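Local coordinates for protein putative NADPH:quinone oxidoreductase (PDB 3IUP) that binds NADPH and probably catalyses the NADPH-dependent reduction of quinones, at residues P32-I37 with Y130-A135; A99-E104 with G116-A121; N201-Q206 with V218-A223. One frame throughout, in Å; residues are numbered along the deposited sequence.

Contact 1: residues P32-I37 with Y130-A135; sequences PDEVLI and YRCIPA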
loop_
_atom_site.group_PDB
_atom_site.type_symbol
_atom_site.label_atom_id
_atom_site.label_comp_id
_atom_site.label_asym_id
_atom_site.label_seq_id
_atom_site.Cartn_x
_atom_site.Cartn_y
_atom_site.Cartn_z
ATOM N N PRO A 32 -10.359 0.475 -44.017
ATOM C CA PRO A 32 -9.924 -0.903 -44.270
ATOM C C PRO A 32 -9.833 -1.845 -43.061
ATOM O O PRO A 32 -10.195 -3.017 -43.190
ATOM C CB PRO A 32 -8.547 -0.708 -44.875
ATOM C CG PRO A 32 -8.662 0.585 -45.610
ATOM C CD PRO A 32 -9.617 1.441 -44.857
ATOM N N ASP A 33 -9.337 -1.364 -41.916
ATOM C CA ASP A 33 -9.162 -2.210 -40.756
ATOM C C ASP A 33 -10.273 -2.041 -39.737
ATOM O O ASP A 33 -10.155 -2.531 -38.631
ATOM C CB ASP A 33 -7.800 -1.935 -40.098
ATOM C CG ASP A 33 -6.661 -2.096 -41.079
ATOM O OD1 ASP A 33 -6.689 -3.109 -41.837
ATOM O OD2 ASP A 33 -5.804 -1.177 -41.145
ATOM N N GLU A 34 -11.365 -1.388 -40.127
ATOM C CA GLU A 34 -12.461 -1.100 -39.181
ATOM C C GLU A 34 -13.773 -1.828 -39.522
ATOM O O GLU A 34 -14.008 -2.262 -40.659
ATOM C CB GLU A 34 -12.758 0.405 -39.136
ATOM C CG GLU A 34 -11.657 1.273 -38.532
ATOM C CD GLU A 34 -11.927 2.767 -38.701
ATOM O OE1 GLU A 34 -12.459 3.217 -39.759
ATOM O OE2 GLU A 34 -11.635 3.500 -37.726
ATOM N N VAL A 35 -14.642 -1.883 -38.523
ATOM C CA VAL A 35 -16.019 -2.377 -38.717
ATOM C C VAL A 35 -16.984 -1.411 -38.056
ATOM O O VAL A 35 -16.601 -0.687 -37.136
ATOM C CB VAL A 35 -16.209 -3.799 -38.165
ATOM C CG1 VAL A 35 -15.265 -4.810 -38.938
ATOM C CG2 VAL A 35 -15.970 -3.855 -36.640
ATOM N N LEU A 36 -18.232 -1.413 -38.506
ATOM C CA LEU A 36 -19.262 -0.619 -37.896
ATOM C C LEU A 36 -20.175 -1.566 -37.178
ATOM O O LEU A 36 -20.730 -2.476 -37.804
ATOM C CB LEU A 36 -20.054 0.159 -38.947
ATOM C CG LEU A 36 -21.041 1.189 -38.375
ATOM C CD1 LEU A 36 -20.266 2.333 -37.717
ATOM C CD2 LEU A 36 -21.976 1.673 -39.501
ATOM N N ILE A 37 -20.339 -1.347 -35.864
ATOM C CA ILE A 37 -21.181 -2.190 -35.030
ATOM C C ILE A 37 -22.455 -1.473 -34.644
ATOM O O ILE A 37 -22.417 -0.318 -34.178
ATOM C CB ILE A 37 -20.474 -2.630 -33.755
ATOM C CG1 ILE A 37 -19.164 -3.367 -34.071
ATOM C CG2 ILE A 37 -21.414 -3.465 -32.894
ATOM C CD1 ILE A 37 -18.251 -3.368 -32.846
ATOM N N TYR A 130 -24.307 3.314 -32.950
ATOM C CA TYR A 130 -23.310 2.683 -33.877
ATOM C C TYR A 130 -21.951 3.073 -33.450
ATOM O O TYR A 130 -21.753 4.232 -33.061
ATOM C CB TYR A 130 -23.516 3.180 -35.324
ATOM C CG TYR A 130 -24.792 2.671 -35.883
ATOM C CD1 TYR A 130 -24.847 1.412 -36.471
ATOM C CD2 TYR A 130 -25.962 3.420 -35.783
ATOM C CE1 TYR A 130 -26.048 0.918 -36.953
ATOM C CE2 TYR A 130 -27.169 2.933 -36.237
ATOM C CZ TYR A 130 -27.205 1.687 -36.821
ATOM O OH TYR A 130 -28.389 1.169 -37.288
ATOM N N ARG A 131 -21.005 2.118 -33.521
ATOM C CA ARG A 131 -19.590 2.422 -33.246
ATOM C C ARG A 131 -18.726 1.843 -34.339
ATOM O O ARG A 131 -18.921 0.682 -34.724
ATOM C CB ARG A 131 -19.161 1.917 -31.853
ATOM C CG ARG A 131 -19.546 2.899 -30.755
ATOM C CD ARG A 131 -18.573 4.071 -30.667
ATOM N NE ARG A 131 -17.363 3.662 -29.960
ATOM C CZ ARG A 131 -16.130 3.634 -30.465
ATOM N NH1 ARG A 131 -15.884 4.043 -31.717
ATOM N NH2 ARG A 131 -15.124 3.230 -29.700
ATOM N N CYS A 132 -17.813 2.671 -34.827
ATOM C CA CYS A 132 -16.827 2.316 -35.829
ATOM C C CYS A 132 -15.528 2.061 -35.115
ATOM O O CYS A 132 -14.949 2.974 -34.498
ATOM C CB CYS A 132 -16.642 3.434 -36.819
ATOM S SG CYS A 132 -15.511 2.985 -38.142
ATOM N N ILE A 133 -15.131 0.804 -35.077
ATOM C CA ILE A 133 -13.959 0.445 -34.307
ATOM C C ILE A 133 -13.081 -0.518 -35.054
ATOM O O ILE A 133 -13.550 -1.191 -35.936
ATOM C CB ILE A 133 -14.314 -0.109 -32.940
ATOM C CG1 ILE A 133 -14.764 -1.535 -32.994
ATOM C CG2 ILE A 133 -15.398 0.737 -32.243
ATOM C CD1 ILE A 133 -14.422 -2.202 -31.681
ATOM N N PRO A 134 -11.798 -0.580 -34.686
ATOM C CA PRO A 134 -10.917 -1.532 -35.370
ATOM C C PRO A 134 -11.340 -2.968 -35.200
ATOM O O PRO A 134 -11.725 -3.401 -34.098
ATOM C CB PRO A 134 -9.561 -1.303 -34.722
ATOM C CG PRO A 134 -9.622 0.103 -34.235
ATOM C CD PRO A 134 -11.043 0.295 -33.778
ATOM N N ALA A 135 -11.290 -3.680 -36.312
ATOM C CA ALA A 135 -11.495 -5.112 -36.361
ATOM C C ALA A 135 -10.737 -5.792 -35.221
ATOM O O ALA A 135 -11.276 -6.695 -34.594
ATOM C CB ALA A 135 -11.036 -5.662 -37.703
HETATM O O HOH W 1 -12.070 3.311 -35.081
#

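Contact 2: residues A99-E104 with G116-A121; sequences AGVVVE and GKTVAA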
loop_
_atom_site.group_PDB
_atom_site.type_symbol
_atom_site.label_atom_id
_atom_site.label_comp_id
_atom_site.label_asym_id
_atom_site.label_seq_id
_atom_site.Cartn_x
_atom_site.Cartn_y
_atom_site.Cartn_z
ATOM N N ALA A 99 -21.822 -4.837 -26.845
ATOM C CA ALA A 99 -21.920 -5.898 -27.831
ATOM C C ALA A 99 -22.981 -5.553 -28.823
ATOM O O ALA A 99 -23.913 -4.785 -28.517
ATOM C CB ALA A 99 -22.244 -7.247 -27.137
ATOM N N GLY A 100 -22.805 -6.058 -30.045
ATOM C CA GLY A 100 -23.790 -5.830 -31.070
ATOM C C GLY A 100 -23.462 -6.595 -32.333
ATOM O O GLY A 100 -22.689 -7.559 -32.320
ATOM N N VAL A 101 -24.017 -6.119 -33.435
ATOM C CA VAL A 101 -23.873 -6.786 -34.718
ATOM C C VAL A 101 -23.067 -5.930 -35.699
ATOM O O VAL A 101 -23.272 -4.728 -35.794
ATOM C CB VAL A 101 -25.236 -7.101 -35.301
ATOM C CG1 VAL A 101 -25.090 -7.758 -36.694
ATOM C CG2 VAL A 101 -25.995 -8.024 -34.355
ATOM N N VAL A 102 -22.149 -6.562 -36.413
ATOM C CA VAL A 102 -21.349 -5.879 -37.418
ATOM C C VAL A 102 -22.184 -5.740 -38.670
ATOM O O VAL A 102 -22.591 -6.747 -39.267
ATOM C CB VAL A 102 -20.051 -6.620 -37.754
ATOM C CG1 VAL A 102 -19.334 -5.911 -38.924
ATOM C CG2 VAL A 102 -19.098 -6.709 -36.531
ATOM N N VAL A 103 -22.468 -4.497 -39.027
ATOM C CA VAL A 103 -23.336 -4.153 -40.151
ATOM C C VAL A 103 -22.578 -3.555 -41.329
ATOM O O VAL A 103 -23.129 -3.483 -42.428
ATOM C CB VAL A 103 -24.436 -3.125 -39.733
ATOM C CG1 VAL A 103 -25.381 -3.745 -38.701
ATOM C CG2 VAL A 103 -23.802 -1.842 -39.210
ATOM N N GLU A 104 -21.350 -3.085 -41.124
ATOM C CA GLU A 104 -20.477 -2.693 -42.242
ATOM C C GLU A 104 -19.063 -3.120 -41.894
ATOM O O GLU A 104 -18.654 -3.072 -40.738
ATOM C CB GLU A 104 -20.469 -1.187 -42.479
ATOM C CG GLU A 104 -21.767 -0.595 -43.008
ATOM C CD GLU A 104 -21.688 0.920 -43.269
ATOM O OE1 GLU A 104 -20.619 1.447 -43.657
ATOM O OE2 GLU A 104 -22.733 1.578 -43.108
ATOM N N GLY A 116 -21.435 -9.256 -40.308
ATOM C CA GLY A 116 -22.623 -9.957 -39.865
ATOM C C GLY A 116 -22.504 -10.690 -38.559
ATOM O O GLY A 116 -23.513 -11.195 -38.065
ATOM N N LYS A 117 -21.317 -10.691 -37.955
ATOM C CA LYS A 117 -21.104 -11.365 -36.693
ATOM C C LYS A 117 -21.582 -10.533 -35.505
ATOM O O LYS A 117 -21.619 -9.309 -35.539
ATOM C CB LYS A 117 -19.636 -11.710 -36.532
ATOM C CG LYS A 117 -19.091 -12.604 -37.671
ATOM C CD LYS A 117 -18.740 -13.952 -37.206
ATOM C CE LYS A 117 -18.076 -14.768 -38.313
ATOM N NZ LYS A 117 -19.085 -15.111 -39.327
ATOM N N THR A 118 -21.934 -11.263 -34.458
ATOM C CA THR A 118 -22.191 -10.699 -33.152
ATOM C C THR A 118 -20.878 -10.668 -32.409
ATOM O O THR A 118 -20.221 -11.716 -32.206
ATOM C CB THR A 118 -23.275 -11.509 -32.396
ATOM O OG1 THR A 118 -24.472 -11.445 -33.164
ATOM C CG2 THR A 118 -23.549 -10.888 -31.006
ATOM N N VAL A 119 -20.508 -9.452 -32.009
ATOM C CA VAL A 119 -19.237 -9.158 -31.372
ATOM C C VAL A 119 -19.406 -8.349 -30.089
ATOM O O VAL A 119 -20.408 -7.685 -29.899
ATOM C CB VAL A 119 -18.294 -8.375 -32.339
ATOM C CG1 VAL A 119 -18.040 -9.213 -33.627
ATOM C CG2 VAL A 119 -18.797 -6.959 -32.652
ATOM N N ALA A 120 -18.381 -8.425 -29.237
ATOM C CA ALA A 120 -18.209 -7.528 -28.080
ATOM C C ALA A 120 -16.943 -6.722 -28.294
ATOM O O ALA A 120 -15.983 -7.184 -28.937
ATOM C CB ALA A 120 -18.126 -8.334 -26.749
ATOM N N ALA A 121 -16.914 -5.523 -27.751
ATOM C CA ALA A 121 -15.695 -4.673 -27.795
ATOM C C ALA A 121 -15.596 -3.861 -26.551
ATOM O O ALA A 121 -16.633 -3.494 -25.986
ATOM C CB ALA A 121 -15.725 -3.758 -29.006
#

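Contact 3: residues N201-Q206 with V218-A223; sequences NIVRKQ and VHVCNA. With NDP (NADPH dihydro-nicotinamide-adenine-dinucleotide phosphate), chain C.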
loop_
_atom_site.group_PDB
_atom_site.type_symbol
_atom_site.label_atom_id
_atom_site.label_comp_id
_atom_site.label_asym_id
_atom_site.label_seq_id
_atom_site.Cartn_x
_atom_site.Cartn_y
_atom_site.Cartn_z
ATOM N N ASN A 201 -15.052 -14.851 0.726
ATOM C CA ASN A 201 -15.963 -13.810 0.251
ATOM C C ASN A 201 -16.413 -12.966 1.422
ATOM O O ASN A 201 -16.783 -13.516 2.452
ATOM C CB ASN A 201 -17.218 -14.445 -0.375
ATOM C CG ASN A 201 -16.917 -15.260 -1.594
ATOM O OD1 ASN A 201 -16.769 -14.696 -2.665
ATOM N ND2 ASN A 201 -16.822 -16.602 -1.462
ATOM N N ILE A 202 -16.338 -11.659 1.269
ATOM C CA ILE A 202 -16.822 -10.713 2.274
ATOM C C ILE A 202 -17.948 -9.899 1.703
ATOM O O ILE A 202 -17.835 -9.341 0.619
ATOM C CB ILE A 202 -15.703 -9.802 2.798
ATOM C CG1 ILE A 202 -14.637 -10.643 3.488
ATOM C CG2 ILE A 202 -16.280 -8.763 3.763
ATOM C CD1 ILE A 202 -13.332 -9.891 3.899
ATOM N N VAL A 203 -19.064 -9.843 2.439
ATOM C CA VAL A 203 -20.246 -9.082 2.028
ATOM C C VAL A 203 -20.634 -8.095 3.123
ATOM O O VAL A 203 -20.033 -8.100 4.200
ATOM C CB VAL A 203 -21.439 -10.034 1.717
ATOM C CG1 VAL A 203 -21.107 -10.976 0.565
ATOM C CG2 VAL A 203 -21.841 -10.824 2.983
ATOM N N ARG A 204 -21.649 -7.276 2.892
ATOM C CA ARG A 204 -22.075 -6.319 3.918
ATOM C C ARG A 204 -23.452 -6.503 4.486
ATOM O O ARG A 204 -23.835 -5.753 5.381
ATOM C CB ARG A 204 -21.882 -4.881 3.450
ATOM C CG ARG A 204 -22.867 -4.385 2.445
ATOM C CD ARG A 204 -22.753 -2.835 2.416
ATOM N NE ARG A 204 -23.535 -2.205 1.359
ATOM C CZ ARG A 204 -23.588 -0.878 1.160
ATOM N NH1 ARG A 204 -22.922 -0.031 1.970
ATOM N NH2 ARG A 204 -24.314 -0.370 0.167
ATOM N N LYS A 205 -24.186 -7.490 3.978
ATOM C CA LYS A 205 -25.583 -7.753 4.388
ATOM C C LYS A 205 -25.670 -9.281 4.428
ATOM O O LYS A 205 -25.141 -9.971 3.551
ATOM C CB LYS A 205 -26.626 -7.191 3.390
ATOM C CG LYS A 205 -26.790 -5.679 3.348
ATOM C CD LYS A 205 -27.873 -5.206 2.338
ATOM C CE LYS A 205 -28.065 -3.650 2.308
ATOM N NZ LYS A 205 -26.994 -2.793 1.625
ATOM N N GLN A 206 -26.371 -9.818 5.412
ATOM C CA GLN A 206 -26.561 -11.261 5.436
ATOM C C GLN A 206 -27.247 -11.842 4.203
ATOM O O GLN A 206 -26.888 -12.916 3.753
ATOM C CB GLN A 206 -27.319 -11.661 6.685
ATOM C CG GLN A 206 -27.401 -13.158 6.881
ATOM C CD GLN A 206 -26.064 -13.845 7.100
ATOM O OE1 GLN A 206 -25.103 -13.250 7.572
ATOM N NE2 GLN A 206 -26.001 -15.116 6.723
ATOM N N VAL A 218 -17.816 -21.418 -0.454
ATOM C CA VAL A 218 -17.349 -22.194 0.704
ATOM C C VAL A 218 -17.287 -21.267 1.943
ATOM O O VAL A 218 -17.722 -21.640 3.053
ATOM C CB VAL A 218 -15.980 -22.831 0.410
ATOM C CG1 VAL A 218 -15.383 -23.588 1.640
ATOM C CG2 VAL A 218 -16.056 -23.738 -0.775
ATOM N N HIS A 219 -16.718 -20.071 1.756
ATOM C CA HIS A 219 -16.477 -19.130 2.852
ATOM C C HIS A 219 -17.066 -17.797 2.556
ATOM O O HIS A 219 -16.652 -17.142 1.592
ATOM C CB HIS A 219 -14.990 -18.895 3.037
ATOM C CG HIS A 219 -14.217 -20.109 3.395
ATOM N ND1 HIS A 219 -14.254 -20.654 4.658
ATOM C CD2 HIS A 219 -13.401 -20.898 2.658
ATOM C CE1 HIS A 219 -13.474 -21.724 4.688
ATOM N NE2 HIS A 219 -12.942 -21.889 3.489
ATOM N N VAL A 220 -17.979 -17.352 3.402
ATOM C CA VAL A 220 -18.565 -16.053 3.280
ATOM C C VAL A 220 -18.643 -15.442 4.650
ATOM O O VAL A 220 -19.157 -16.075 5.577
ATOM C CB VAL A 220 -19.973 -16.129 2.702
ATOM C CG1 VAL A 220 -20.497 -14.738 2.452
ATOM C CG2 VAL A 220 -19.986 -16.983 1.384
ATOM N N CYS A 221 -18.077 -14.242 4.800
ATOM C CA CYS A 221 -18.116 -13.461 6.021
ATOM C C CYS A 221 -18.854 -12.169 5.801
ATOM O O CYS A 221 -18.663 -11.479 4.806
ATOM C CB CYS A 221 -16.704 -13.119 6.483
ATOM S SG CYS A 221 -15.725 -14.607 6.752
ATOM N N ASN A 222 -19.688 -11.826 6.757
ATOM C CA ASN A 222 -20.519 -10.640 6.708
ATOM C C ASN A 222 -19.910 -9.595 7.619
ATOM O O ASN A 222 -19.825 -9.773 8.805
ATOM C CB ASN A 222 -21.945 -10.998 7.139
ATOM C CG ASN A 222 -22.871 -9.810 7.229
ATOM O OD1 ASN A 222 -22.584 -8.738 6.735
ATOM N ND2 ASN A 222 -24.044 -10.037 7.787
ATOM N N ALA A 223 -19.530 -8.449 7.030
ATOM C CA ALA A 223 -18.965 -7.348 7.792
ATOM C C ALA A 223 -19.896 -6.813 8.883
ATOM O O ALA A 223 -19.413 -6.271 9.865
ATOM C CB ALA A 223 -18.535 -6.199 6.789
HETATM P PA NDP C . -22.358 -4.591 -8.996
HETATM O O1A NDP C . -22.815 -5.818 -9.614
HETATM O O2A NDP C . -23.095 -3.334 -9.253
HETATM O O5B NDP C . -22.379 -4.914 -7.372
HETATM C C5B NDP C . -21.876 -3.887 -6.512
HETATM C C4B NDP C . -21.790 -4.435 -5.120
HETATM O O4B NDP C . -21.259 -3.401 -4.343
HETATM C C3B NDP C . -23.157 -4.828 -4.538
HETATM O O3B NDP C . -23.189 -6.096 -3.916
HETATM C C2B NDP C . -23.401 -3.757 -3.452
HETATM O O2B NDP C . -24.089 -4.238 -2.297
HETATM C C1B NDP C . -21.971 -3.372 -3.100
HETATM N N9A NDP C . -21.848 -2.011 -2.561
HETATM C C8A NDP C . -22.361 -0.874 -3.151
HETATM N N7A NDP C . -21.985 0.194 -2.426
HETATM C C5A NDP C . -21.211 -0.240 -1.367
HETATM C C6A NDP C . -20.557 0.399 -0.294
HETATM N N6A NDP C . -20.649 1.718 -0.049
HETATM N N1A NDP C . -19.843 -0.365 0.606
HETATM C C2A NDP C . -19.784 -1.720 0.501
HETATM N N3A NDP C . -20.421 -2.340 -0.549
HETATM C C4A NDP C . -21.120 -1.623 -1.461
HETATM O O3 NDP C . -20.817 -4.207 -9.299
HETATM P PN NDP C . -19.872 -4.894 -10.334
HETATM O O1N NDP C . -19.770 -6.324 -10.183
HETATM O O2N NDP C . -20.123 -4.401 -11.731
HETATM O O5D NDP C . -18.452 -4.244 -9.866
HETATM C C5D NDP C . -17.852 -4.687 -8.639
HETATM C C4D NDP C . -16.694 -3.765 -8.275
HETATM O O4D NDP C . -15.592 -4.120 -9.137
HETATM C C3D NDP C . -16.950 -2.253 -8.440
HETATM O O3D NDP C . -16.335 -1.510 -7.406
HETATM C C2D NDP C . -16.238 -1.964 -9.752
HETATM O O2D NDP C . -15.852 -0.613 -9.957
HETATM C C1D NDP C . -15.030 -2.889 -9.586
HETATM N N1N NDP C . -14.273 -3.106 -10.840
HETATM C C2N NDP C . -13.024 -2.581 -10.882
HETATM C C3N NDP C . -12.237 -2.703 -11.997
HETATM C C7N NDP C . -10.796 -2.230 -11.976
HETATM O O7N NDP C . -10.115 -2.281 -13.189
HETATM N N7N NDP C . -10.169 -1.753 -10.892
HETATM C C4N NDP C . -12.629 -3.647 -13.066
HETATM C C5N NDP C . -14.026 -4.196 -12.918
HETATM C C6N NDP C . -14.794 -3.907 -11.797
HETATM P P2B NDP C . -25.375 -3.426 -1.674
HETATM O O1X NDP C . -26.633 -4.091 -2.250
HETATM O O2X NDP C . -25.350 -1.937 -2.006
HETATM O O3X NDP C . -25.245 -3.653 -0.160
HETATM O O HOH W 2 -24.231 -12.449 9.826
HETATM O O HOH W 3 -26.432 -8.371 7.998
#

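Contact 1: residues P32-I37 with Y130-A135
Val35 and Ile133 form a hydrogen-bonded pair of two antiparallel strands, 34-37 and 130-134, in the GroES-like domain of the alcohol dehydrogenase family. Val35 N reaches Ile133 O at 2.9 Å, and Ile133 N returns to Val35 O. A second such pair joins Ile37 and Arg131, with Ile37 N only 2.7 Å from Arg131 O. Beyond the strand end, Ala135 N binds Asp33 O and so extends the pairing by one bond.

On the face of Val35, Ile37 and Ile133, the methyl Ile37 CD1 lies 3.9 Å from Ile133 CG1. Ile133 holds that CG1 between its backbone N and carbonyl carbon (chi1 78°). Cys138 of strand 138-140 packs on all three side chains. The Arg131 side chain turns its guanidinium off from strand 34-37. CG2 of Ile133 sits over one of its faces near the rim, and NH2 is bonded to Gly124 O.

On the other face, Leu36 places CD1 3.9 Å from Cys132 CB and 4.1 Å from Tyr130 CB. Farther along, the extended Glu34 lays its carboxylate beside the cysteine sulfur, with OE1 3.5 Å from Cys132 SG. Gly31 N donates to that same OE1. The other oxygen reaches the partner strand through a water, which donates to Glu34 OE2 at 2.7 Å and to Cys132 O at 3.0 Å.

Contact 2: residues A99-E104 with G116-A121
Gly100 and Val119 pair through two backbone bonds: Gly100 N to Val119 O and Val119 N to Gly100 O, both 2.9 Å. Val102 N continues the pairing to Lys117 O. The last bond, from Gly116 N to Val102 O at 3.0 Å, is more bent, with 136° at the hydrogen. It falls beyond strand 118-121, where Gly116 turns with a positive phi of 78°. CA-H...O contacts lie between these bonds. One runs from Thr118 CA to Gly100 O at 3.3 Å.

Among the apolar contacts, Val102 points toward the partner strand and meets Val119 methyl to methyl, CG2 to CG2 at 3.9 Å. With chi1 at -59°, Val119 CG1 is anti to the carbonyl carbon and CG2 falls between N and the carbonyl carbon, where it also borders Gly100 O. Gly100 has no side chain beside this pair. Val35 and Ile37 of strand 34-43 pack on Val102 and Val119 respectively. On the face of Ala99, Val101, Thr118 and Ala120, Ala99 CB faces Ala120 CB at 4.3 Å, and Pro147 touches both Ala99 and Thr118.

The one polar side-chain atom near the partner strand is Thr118 OG1, which lies 3.9 Å from Val101 CG2, a van der Waals contact.

Past the pairing, Val103 and Glu104 both face Leu36 in a classic beta bulge, and Glu104 OE1 binds His29. Strand 98-105 of the GroES-like domain pairs with strand 34-43 along one edge and with 118-121 along the other. The chemistry implies that main-chain bonds carry the pairing with strand 118-121, while the side-chain contacts are few and mostly aliphatic.

Contact 3: residues N201-Q206 with V218-A223
Strands 201-203 and 220-222 run parallel, inclined by 25°, with Asn201 beside Val220, Ile202 beside Cys221 and Val203 beside Asn222. Cys221 N binds Asn201 O at 2.8 Å, Val203 N binds Cys221 O, and Ala223 N closes the row on Val203 O.

His219 O is gripped twice by Asn201. The backbone N and the side-chain ND2, the latter at 3.1 Å, come from opposite faces of the carbonyl plane. His219 O lies close to the Asn201 amide plane, which helps to fix the rotation of that amide. Next along this face, Val203 CG2 meets Val220 CG1 at 4.2 Å. Leu212, Gln208 and Ala209 of helix 206-214 pack on Asn201, Val203 and Val220 respectively. Ile202 and Cys221 share the other face and both touch Phe228 of helix 228-239.

This is a beta-alpha-beta unit of the Rossmann-type nucleotide-binding fold, in which helix 206-214 forms the crossover connection from one strand to the next. Lys205 stands at the helix N-cap position. Asn222 turns its amide toward the helix start: CG is anti to the backbone N (chi1 175°). OD1 takes the N-H of Ala224, while ND2 makes a weak bond to Gln206 OE1. Two waters also join these residues: one links Asn222 ND2 to Gln206 OE1, the other accepts from ND2 and Gln206 N.

At the strand end, Arg204 and Lys205 hold the 2'-phosphate that distinguishes NADPH from NADH. Arg204 NE donates to O3X at 2.7 Å and NH2 to O2X at 2.9 Å, with the phosphorus in the guanidinium plane at its edge. One guanidinium face lies over the adenine, C5A being 3.4 Å above the plane. Lys205 NZ reaches the same O3X at 2.6 Å.

Overall arrangement
Contacts 1 and 2 belong to one sheet of the GroES-like domain, with centres 9 Å apart. Contact 2 is nested in the loop that contact 1 closes. Strands 34-43 and 98-105 join them: Leu36 N lies 2.8 Å from Glu104 O, a probable hydrogen bond. Ile133 CD1 also packs on Ala121 CB at 3.4 Å. Contact 3 lies across the chain's centre, in the parallel sheet of the nucleotide-binding part. Its centre is 43 Å from that of contact 1 and 38 Å from that of contact 2. Of the three, contact 3 holds the NADPH 2'-phosphate; Gln208, Leu184, Trp309, Leu311, Thr365 and Lys368 also bind the cofactor.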